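Local structure of fimbrin (Schizosaccharomyces pombe, 1RT8) at residues 109-113 / 114-118; 16-19 / 20-24; 89-92 / 93-97; 44-47 / 48-51. The protein binds actin filaments and crosslinks them through two actin-binding regions, associating with actin structures that serve cell polarity, cytokinesis, mating and spore formation. One frame throughout, in Å; residues are numbered along the deposited sequence.

Contact 1 of 4, residues 109-113 / 114-118; sequences AGDIL and EGREH. With SO4 (sulfate ion), chain B.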
# COMPACT_ATOMS: atom_id res chain seq x y z
N ALA A 109 7.01 13.92 -7.30
CA ALA A 109 6.56 14.08 -8.68
C ALA A 109 7.69 14.55 -9.59
O ALA A 109 7.80 14.09 -10.73
CB ALA A 109 5.38 15.06 -8.74
N GLY A 110 8.52 15.47 -9.09
CA GLY A 110 9.63 15.98 -9.87
C GLY A 110 10.72 14.96 -10.15
O GLY A 110 11.42 15.05 -11.16
N ASP A 111 10.87 13.99 -9.25
CA ASP A 111 11.88 12.95 -9.43
C ASP A 111 11.48 12.06 -10.61
O ASP A 111 12.34 11.62 -11.37
CB ASP A 111 12.01 12.10 -8.16
CG ASP A 111 12.52 12.89 -6.96
OD1 ASP A 111 13.44 13.71 -7.13
OD2 ASP A 111 12.00 12.68 -5.85
N ILE A 112 10.18 11.80 -10.74
CA ILE A 112 9.69 10.98 -11.84
C ILE A 112 9.86 11.78 -13.13
O ILE A 112 10.34 11.25 -14.13
CB ILE A 112 8.20 10.62 -11.67
CG1 ILE A 112 8.01 9.75 -10.42
CG2 ILE A 112 7.69 9.87 -12.90
CD1 ILE A 112 6.56 9.38 -10.12
N LEU A 113 9.49 13.05 -13.09
CA LEU A 113 9.62 13.92 -14.26
C LEU A 113 11.07 13.96 -14.77
O LEU A 113 11.30 14.05 -15.98
CB LEU A 113 9.16 15.35 -13.92
CG LEU A 113 9.38 16.44 -14.98
CD1 LEU A 113 8.61 16.11 -16.24
CD2 LEU A 113 8.95 17.79 -14.43
N GLU A 114 12.03 13.89 -13.86
CA GLU A 114 13.44 13.93 -14.23
C GLU A 114 14.02 12.57 -14.60
O GLU A 114 15.17 12.47 -15.01
CB GLU A 114 14.26 14.52 -13.08
CG GLU A 114 14.08 16.02 -12.88
CD GLU A 114 14.61 16.50 -11.54
OE1 GLU A 114 15.48 15.81 -10.96
OE2 GLU A 114 14.15 17.57 -11.06
N GLY A 115 13.21 11.52 -14.45
CA GLY A 115 13.68 10.19 -14.78
C GLY A 115 14.72 9.61 -13.82
O GLY A 115 15.58 8.84 -14.25
N ARG A 116 14.65 9.97 -12.54
CA ARG A 116 15.60 9.45 -11.55
C ARG A 116 15.52 7.93 -11.64
O ARG A 116 14.47 7.35 -11.35
CB ARG A 116 15.23 9.89 -10.14
CG ARG A 116 15.14 11.40 -9.94
CD ARG A 116 16.50 12.08 -10.02
NE ARG A 116 16.70 12.94 -8.86
CZ ARG A 116 17.33 12.57 -7.74
NH1 ARG A 116 17.84 11.35 -7.64
NH2 ARG A 116 17.40 13.41 -6.72
N GLU A 117 16.61 7.29 -12.04
CA GLU A 117 16.64 5.85 -12.22
C GLU A 117 16.44 4.98 -10.98
O GLU A 117 15.62 4.08 -11.00
CB GLU A 117 17.92 5.44 -12.94
CG GLU A 117 18.00 6.00 -14.35
CD GLU A 117 19.13 5.41 -15.15
OE1 GLU A 117 19.23 5.73 -16.36
OE2 GLU A 117 19.92 4.62 -14.59
N HIS A 118 17.20 5.25 -9.92
CA HIS A 118 17.07 4.47 -8.70
C HIS A 118 15.72 4.67 -8.04
O HIS A 118 15.08 3.70 -7.61
CB HIS A 118 18.19 4.84 -7.71
CG HIS A 118 19.53 4.28 -8.08
ND1 HIS A 118 19.81 2.94 -8.01
CD2 HIS A 118 20.64 4.88 -8.57
CE1 HIS A 118 21.05 2.73 -8.44
NE2 HIS A 118 21.57 3.89 -8.79
S SO4 B . 19.45 8.50 -9.91
O1 SO4 B . 19.61 8.17 -11.49
O2 SO4 B . 18.19 7.90 -9.52
O3 SO4 B . 20.47 8.02 -9.25
O4 SO4 B . 19.33 9.94 -9.89
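D111 and R116 meet where helix 109-113 ends in a Schellman motif, the C-terminal cap from which the first calponin-homology domain passes into helix 117-131. The tight half is backbone. The motif's two bonds bracket G115: R116 N gives D111 O a nearly straight one of 3.1 Å (168°), and G115 N reaches I112 O at 2.9 Å. G115, at phi 70°, turns the chain out of the helix; a glycine suits this place because it has no CB to strain a left-handed conformation. On the inner flank the buried I112 packs on I93 of helix 82-99.

The outer half is looser. R116 CG lies 3.7 Å from D111 CB, and the arginine then bends to bring NE within 3.8 Å of D111 OD1. OD1 lies well out of the guanidinium plane, so no N-H points at it and charge alone links the two, their planes 74° apart; E114 OE1 makes a second long salt bridge from the guanidinium edge. The closer partner of D111 is G108, whose N bonds OD2. A sulfate, probably from the crystallisation liquor, sits at the start of helix 117-131, gripped weakly by R116 NH1 through O4 and more firmly by H118 N, 2.9 Å from sulfate O2.

Contact 2 of 4, residues 16-19 / 20-24; sequences EFIK and HINSV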
# COMPACT_ATOMS: atom_id res chain seq x y z
N GLU A 16 14.28 -7.52 -16.10
CA GLU A 16 13.09 -8.28 -15.75
C GLU A 16 11.89 -7.39 -15.43
O GLU A 16 10.78 -7.68 -15.88
CB GLU A 16 13.39 -9.22 -14.57
CG GLU A 16 14.52 -10.22 -14.83
CD GLU A 16 14.38 -10.94 -16.17
OE1 GLU A 16 13.26 -11.36 -16.51
OE2 GLU A 16 15.39 -11.11 -16.87
N PHE A 17 12.09 -6.32 -14.67
CA PHE A 17 10.98 -5.43 -14.34
C PHE A 17 10.37 -4.85 -15.61
O PHE A 17 9.15 -4.80 -15.76
CB PHE A 17 11.45 -4.29 -13.42
CG PHE A 17 11.80 -4.73 -12.03
CD1 PHE A 17 12.49 -3.88 -11.16
CD2 PHE A 17 11.46 -6.00 -11.57
CE1 PHE A 17 12.82 -4.29 -9.88
CE2 PHE A 17 11.79 -6.42 -10.28
CZ PHE A 17 12.48 -5.56 -9.44
N ILE A 18 11.22 -4.41 -16.53
CA ILE A 18 10.73 -3.85 -17.78
C ILE A 18 9.97 -4.91 -18.57
O ILE A 18 8.95 -4.62 -19.20
CB ILE A 18 11.87 -3.30 -18.65
CG1 ILE A 18 12.54 -2.12 -17.94
CG2 ILE A 18 11.34 -2.89 -20.01
CD1 ILE A 18 13.82 -1.63 -18.59
N LYS A 19 10.47 -6.15 -18.55
CA LYS A 19 9.80 -7.23 -19.26
C LYS A 19 8.41 -7.45 -18.67
O LYS A 19 7.43 -7.61 -19.40
CB LYS A 19 10.62 -8.52 -19.18
CG LYS A 19 11.96 -8.44 -19.91
CD LYS A 19 12.69 -9.78 -19.89
CE LYS A 19 11.90 -10.88 -20.61
NZ LYS A 19 12.70 -12.13 -20.75
N HIS A 20 8.33 -7.44 -17.34
CA HIS A 20 7.04 -7.62 -16.69
C HIS A 20 6.10 -6.49 -17.09
O HIS A 20 4.92 -6.71 -17.35
CB HIS A 20 7.20 -7.64 -15.16
CG HIS A 20 5.91 -7.52 -14.42
ND1 HIS A 20 5.42 -6.31 -13.98
CD2 HIS A 20 4.98 -8.45 -14.08
CE1 HIS A 20 4.25 -6.50 -13.40
NE2 HIS A 20 3.96 -7.79 -13.45
N ILE A 21 6.64 -5.28 -17.16
CA ILE A 21 5.83 -4.13 -17.54
C ILE A 21 5.37 -4.24 -19.00
O ILE A 21 4.27 -3.81 -19.34
CB ILE A 21 6.60 -2.81 -17.33
CG1 ILE A 21 6.92 -2.64 -15.84
CG2 ILE A 21 5.77 -1.64 -17.82
CD1 ILE A 21 7.81 -1.47 -15.52
N ASN A 22 6.22 -4.82 -19.84
CA ASN A 22 5.89 -5.00 -21.25
C ASN A 22 4.68 -5.91 -21.43
O ASN A 22 3.78 -5.61 -22.22
CB ASN A 22 7.09 -5.57 -22.01
CG ASN A 22 8.17 -4.53 -22.25
OD1 ASN A 22 9.32 -4.86 -22.53
ND2 ASN A 22 7.80 -3.27 -22.14
N SER A 23 4.65 -7.02 -20.70
CA SER A 23 3.54 -7.97 -20.82
C SER A 23 2.25 -7.44 -20.21
O SER A 23 1.16 -7.75 -20.69
CB SER A 23 3.91 -9.30 -20.17
OG SER A 23 4.00 -9.18 -18.77
N VAL A 24 2.37 -6.65 -19.15
CA VAL A 24 1.20 -6.09 -18.48
C VAL A 24 0.57 -4.96 -19.29
O VAL A 24 -0.65 -4.83 -19.33
CB VAL A 24 1.56 -5.58 -17.06
CG1 VAL A 24 2.62 -4.50 -17.15
CG2 VAL A 24 0.33 -5.04 -16.38
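F17 and I21 sit one turn apart in helix 11-25, the first helix of the first calponin-homology domain, and the isoleucine packs closely against the phenylalanine's carbonyl. I21 CB starts near two oxygens of the preceding turn, I18 O at 3.5 Å and F17 O slightly farther. CG1 then drops onto F17 O at 3.1 Å, because chi1 of -63° holds it beside the backbone N and anti to the carbonyl carbon. CD1 remains 3.6 Å from F17 O while running on towards the F44 ring. A branched aliphatic chain suits this buried place: it fills the groove along its own helix and still presents a methyl tip to the next one.

The backbone under it is regular alpha helix. I21 N bonds F17 O at 2.9 Å, and H20 N bonds E16 O at the same length, with a straighter hydrogen (161°). On the exposed side, S23 turns its hydroxyl back along the helix, where OG donates to H20 O at 3.0 Å. V24 N reaches that oxygen from the same face of the carbonyl plane, so one acceptor takes two donors. I18 and N22 run alongside each other, and both touch I37.

Besides helix 43-47, three helices pack on this turn. F17 packs on L121, V124 and I128 of helix 117-131 and on L250 of helix 248-261, in the second calponin-homology range, whereas H20 and I21 reach L57 and I53 of helix 52-61.

Contact 3 of 4, residues 89-92 / 93-97; sequences NNVV and INSAK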
# COMPACT_ATOMS: atom_id res chain seq x y z
N ASN A 89 1.96 12.80 -12.24
CA ASN A 89 2.86 12.24 -11.24
C ASN A 89 2.34 12.40 -9.82
O ASN A 89 2.66 11.59 -8.95
CB ASN A 89 4.26 12.82 -11.41
CG ASN A 89 4.95 12.29 -12.66
OD1 ASN A 89 4.60 11.21 -13.15
ND2 ASN A 89 5.92 13.03 -13.18
N ASN A 90 1.53 13.43 -9.59
CA ASN A 90 0.94 13.61 -8.26
C ASN A 90 -0.00 12.43 -8.00
O ASN A 90 -0.06 11.90 -6.88
CB ASN A 90 0.14 14.92 -8.20
CG ASN A 90 1.02 16.13 -8.03
OD1 ASN A 90 2.19 16.02 -7.72
ND2 ASN A 90 0.44 17.31 -8.23
N VAL A 91 -0.75 12.04 -9.03
CA VAL A 91 -1.68 10.92 -8.93
C VAL A 91 -0.92 9.62 -8.64
O VAL A 91 -1.34 8.82 -7.81
CB VAL A 91 -2.48 10.73 -10.24
CG1 VAL A 91 -3.31 9.46 -10.17
CG2 VAL A 91 -3.38 11.94 -10.48
N VAL A 92 0.20 9.43 -9.33
CA VAL A 92 1.04 8.25 -9.13
C VAL A 92 1.57 8.20 -7.70
O VAL A 92 1.34 7.23 -6.97
CB VAL A 92 2.26 8.27 -10.11
CG1 VAL A 92 3.33 7.28 -9.65
CG2 VAL A 92 1.79 7.91 -11.52
N ILE A 93 2.27 9.26 -7.30
CA ILE A 93 2.87 9.35 -5.98
C ILE A 93 1.89 9.17 -4.83
O ILE A 93 2.12 8.37 -3.93
CB ILE A 93 3.59 10.71 -5.78
CG1 ILE A 93 4.83 10.79 -6.68
CG2 ILE A 93 3.94 10.91 -4.30
CD1 ILE A 93 5.88 9.77 -6.37
N ASN A 94 0.80 9.92 -4.85
CA ASN A 94 -0.18 9.85 -3.77
C ASN A 94 -1.01 8.58 -3.73
O ASN A 94 -1.53 8.21 -2.68
CB ASN A 94 -1.06 11.09 -3.81
CG ASN A 94 -0.25 12.34 -3.52
OD1 ASN A 94 0.54 12.36 -2.58
ND2 ASN A 94 -0.43 13.37 -4.33
N SER A 95 -1.12 7.91 -4.87
CA SER A 95 -1.85 6.64 -4.90
C SER A 95 -0.93 5.61 -4.25
O SER A 95 -1.34 4.83 -3.39
CB SER A 95 -2.17 6.22 -6.34
OG SER A 95 -3.12 7.07 -6.94
N ALA A 96 0.33 5.62 -4.68
CA ALA A 96 1.33 4.68 -4.16
C ALA A 96 1.39 4.74 -2.64
O ALA A 96 1.51 3.71 -1.98
CB ALA A 96 2.70 4.99 -4.76
N LYS A 97 1.32 5.94 -2.08
CA LYS A 97 1.36 6.12 -0.64
C LYS A 97 0.21 5.47 0.10
O LYS A 97 0.34 5.14 1.28
CB LYS A 97 1.36 7.61 -0.26
CG LYS A 97 2.67 8.33 -0.48
CD LYS A 97 2.59 9.75 0.07
CE LYS A 97 3.96 10.41 0.06
NZ LYS A 97 3.90 11.82 0.55
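V91 O is gripped twice by S95, one helical turn further on. The hydroxyl OG donates at 2.6 Å and the backbone N at 3.1 Å, the two arriving from opposite faces of the carbonyl plane. The hydroxyl reaches the carbonyl that its own N-H also uses because chi1 of -69° places OG beside the backbone N, anti to the carbonyl carbon, and so directs it back down the helix. The N-H comes in bent, at 138°, and is shared weakly with V92 O. Serine suits this buried place, since its short hydroxyl finds a partner within the helix itself. With an alanine here the hydroxyl bond is gone, and the buried V91 O would probably be left with a single bent N-H as its grip.

On the adjoining flanks the helix is more regular. I93 N bonds N89 O at 2.9 Å with an almost straight hydrogen (173°), while the I93 side chain lays CG1 3.2 Å from that same oxygen. A96 N meets V92 O at 3.0 Å, and the A96 methyl packs beside I104.

The second shell fixes the asparagines, whose amides can serve carbonyls of other parts of the chain: N89 ND2 donates to K49 O, N90 ND2 to K483 O and N94 ND2 to R482 O. Helix 82-99 is thus held between parts of two calponin-homology domains. V92 faces I112 of helix 109-113 and L54 of helix 52-61 within the first, and V91 and S95 lie against helix 467-483 of the fourth.

Contact 4 of 4, residues 44-47 / 48-51; sequences FFDQ and CKDG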
# COMPACT_ATOMS: atom_id res chain seq x y z
N PHE A 44 13.36 3.24 -20.83
CA PHE A 44 12.32 3.06 -19.83
C PHE A 44 12.08 4.25 -18.89
O PHE A 44 10.94 4.67 -18.71
CB PHE A 44 12.62 1.83 -18.98
CG PHE A 44 11.67 1.63 -17.85
CD1 PHE A 44 10.34 1.30 -18.10
CD2 PHE A 44 12.09 1.79 -16.54
CE1 PHE A 44 9.44 1.13 -17.06
CE2 PHE A 44 11.19 1.62 -15.48
CZ PHE A 44 9.87 1.29 -15.74
N PHE A 45 13.14 4.77 -18.29
CA PHE A 45 12.98 5.87 -17.35
C PHE A 45 12.46 7.14 -18.00
O PHE A 45 11.75 7.92 -17.36
CB PHE A 45 14.30 6.11 -16.61
CG PHE A 45 14.80 4.90 -15.88
CD1 PHE A 45 15.81 4.11 -16.42
CD2 PHE A 45 14.23 4.53 -14.67
CE1 PHE A 45 16.24 2.95 -15.77
CE2 PHE A 45 14.65 3.38 -14.01
CZ PHE A 45 15.66 2.59 -14.56
N ASP A 46 12.80 7.35 -19.27
CA ASP A 46 12.31 8.52 -19.98
C ASP A 46 10.84 8.30 -20.26
O ASP A 46 10.04 9.23 -20.23
CB ASP A 46 13.06 8.72 -21.30
CG ASP A 46 14.45 9.25 -21.11
OD1 ASP A 46 14.61 10.29 -20.42
OD2 ASP A 46 15.40 8.65 -21.66
N GLN A 47 10.49 7.05 -20.54
CA GLN A 47 9.11 6.68 -20.82
C GLN A 47 8.25 6.77 -19.56
O GLN A 47 7.02 6.75 -19.65
CB GLN A 47 9.04 5.26 -21.37
CG GLN A 47 9.61 5.11 -22.77
CD GLN A 47 8.89 5.99 -23.77
OE1 GLN A 47 7.66 6.03 -23.80
NE2 GLN A 47 9.64 6.70 -24.60
N CYS A 48 8.88 6.87 -18.39
CA CYS A 48 8.15 6.94 -17.13
C CYS A 48 7.87 8.36 -16.66
O CYS A 48 7.10 8.57 -15.73
CB CYS A 48 8.91 6.20 -16.03
SG CYS A 48 8.75 4.39 -16.10
N LYS A 49 8.47 9.34 -17.34
CA LYS A 49 8.33 10.75 -16.98
C LYS A 49 6.94 11.36 -16.93
O LYS A 49 6.69 12.25 -16.10
CB LYS A 49 9.21 11.60 -17.89
CG LYS A 49 10.70 11.35 -17.73
CD LYS A 49 11.52 12.28 -18.62
CE LYS A 49 13.00 12.16 -18.33
NZ LYS A 49 13.80 13.11 -19.15
N ASP A 50 6.03 10.92 -17.79
CA ASP A 50 4.70 11.52 -17.77
C ASP A 50 3.70 10.81 -16.88
O ASP A 50 2.51 11.10 -16.93
CB ASP A 50 4.13 11.69 -19.19
CG ASP A 50 3.75 10.37 -19.86
OD1 ASP A 50 3.81 9.30 -19.21
OD2 ASP A 50 3.37 10.42 -21.05
N GLY A 51 4.19 9.89 -16.06
CA GLY A 51 3.33 9.16 -15.13
C GLY A 51 2.31 8.15 -15.64
O GLY A 51 1.70 7.45 -14.83
O HOH W 1 4.96 7.30 -18.30
O HOH W 2 6.74 9.82 -20.53
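The sulfur of C48 rests over one face of the F44 ring, a sulfur-aromatic contact beside the turn that follows helix 43-47. SG is 3.6 Å from the ring centroid, 25° off the normal, and is displaced towards the rim so that CZ is its closest carbon at 3.3 Å. F44 holds CG anti to the backbone N (chi1 175°), which sets the ring beside its carbonyl carbon, under C48. A small, polarisable thiol suits a buried place over an aromatic face. The ring is also packed by I18 and by V124 of helix 117-131.

Outside, D46 and K49 run alongside each other. K49 N bonds D46 O at 3.3 Å from above the carbonyl plane, and the extended lysine chain then follows the aspartate until NZ forms a salt bridge with OD1 at 3.2 Å. A methionine in place of K49 would probably leave the D46 carboxylate without its charged mate and free to turn.

A type I turn from C48 to G51 leads into helix 52-61, with G51 at the N-cap; its phi of 69° is one a glycine takes without strain. One water, its placing doubtful, links Q47 O and D50 OD1; a second accepts from D50 N at 3.0 Å and donates weakly to Q47 O. D50 also binds L52 N through OD1 and R34 through OD2. The chemistry is therefore divided: sulfur and rings seal the inner side, while charge and water link the last residues of the helix to the following turn, where pairing with R34 would be expected to stabilise the D50 carboxylate.

How the contacts relate
From the N terminus the chain passes contact 2 within helix 11-25, contact 4 at the end of helix 43-47, contact 3 within helix 82-99 and contact 1 between helices 109-113 and 117-131. Each is local and closes no more than a turn; they follow in series, none enclosing or crossing another, all in the first calponin-homology range. The fold joins them in space. Contact 4 touches the other three: the F44 ring packs on helix 11-25 of contact 2, G51 packs on N89 and V92 of contact 3, and the K49 chain lies against L113 O of contact 1. Contacts 1 and 3 also touch, through I112 and N89, whereas contact 2 touches neither of them.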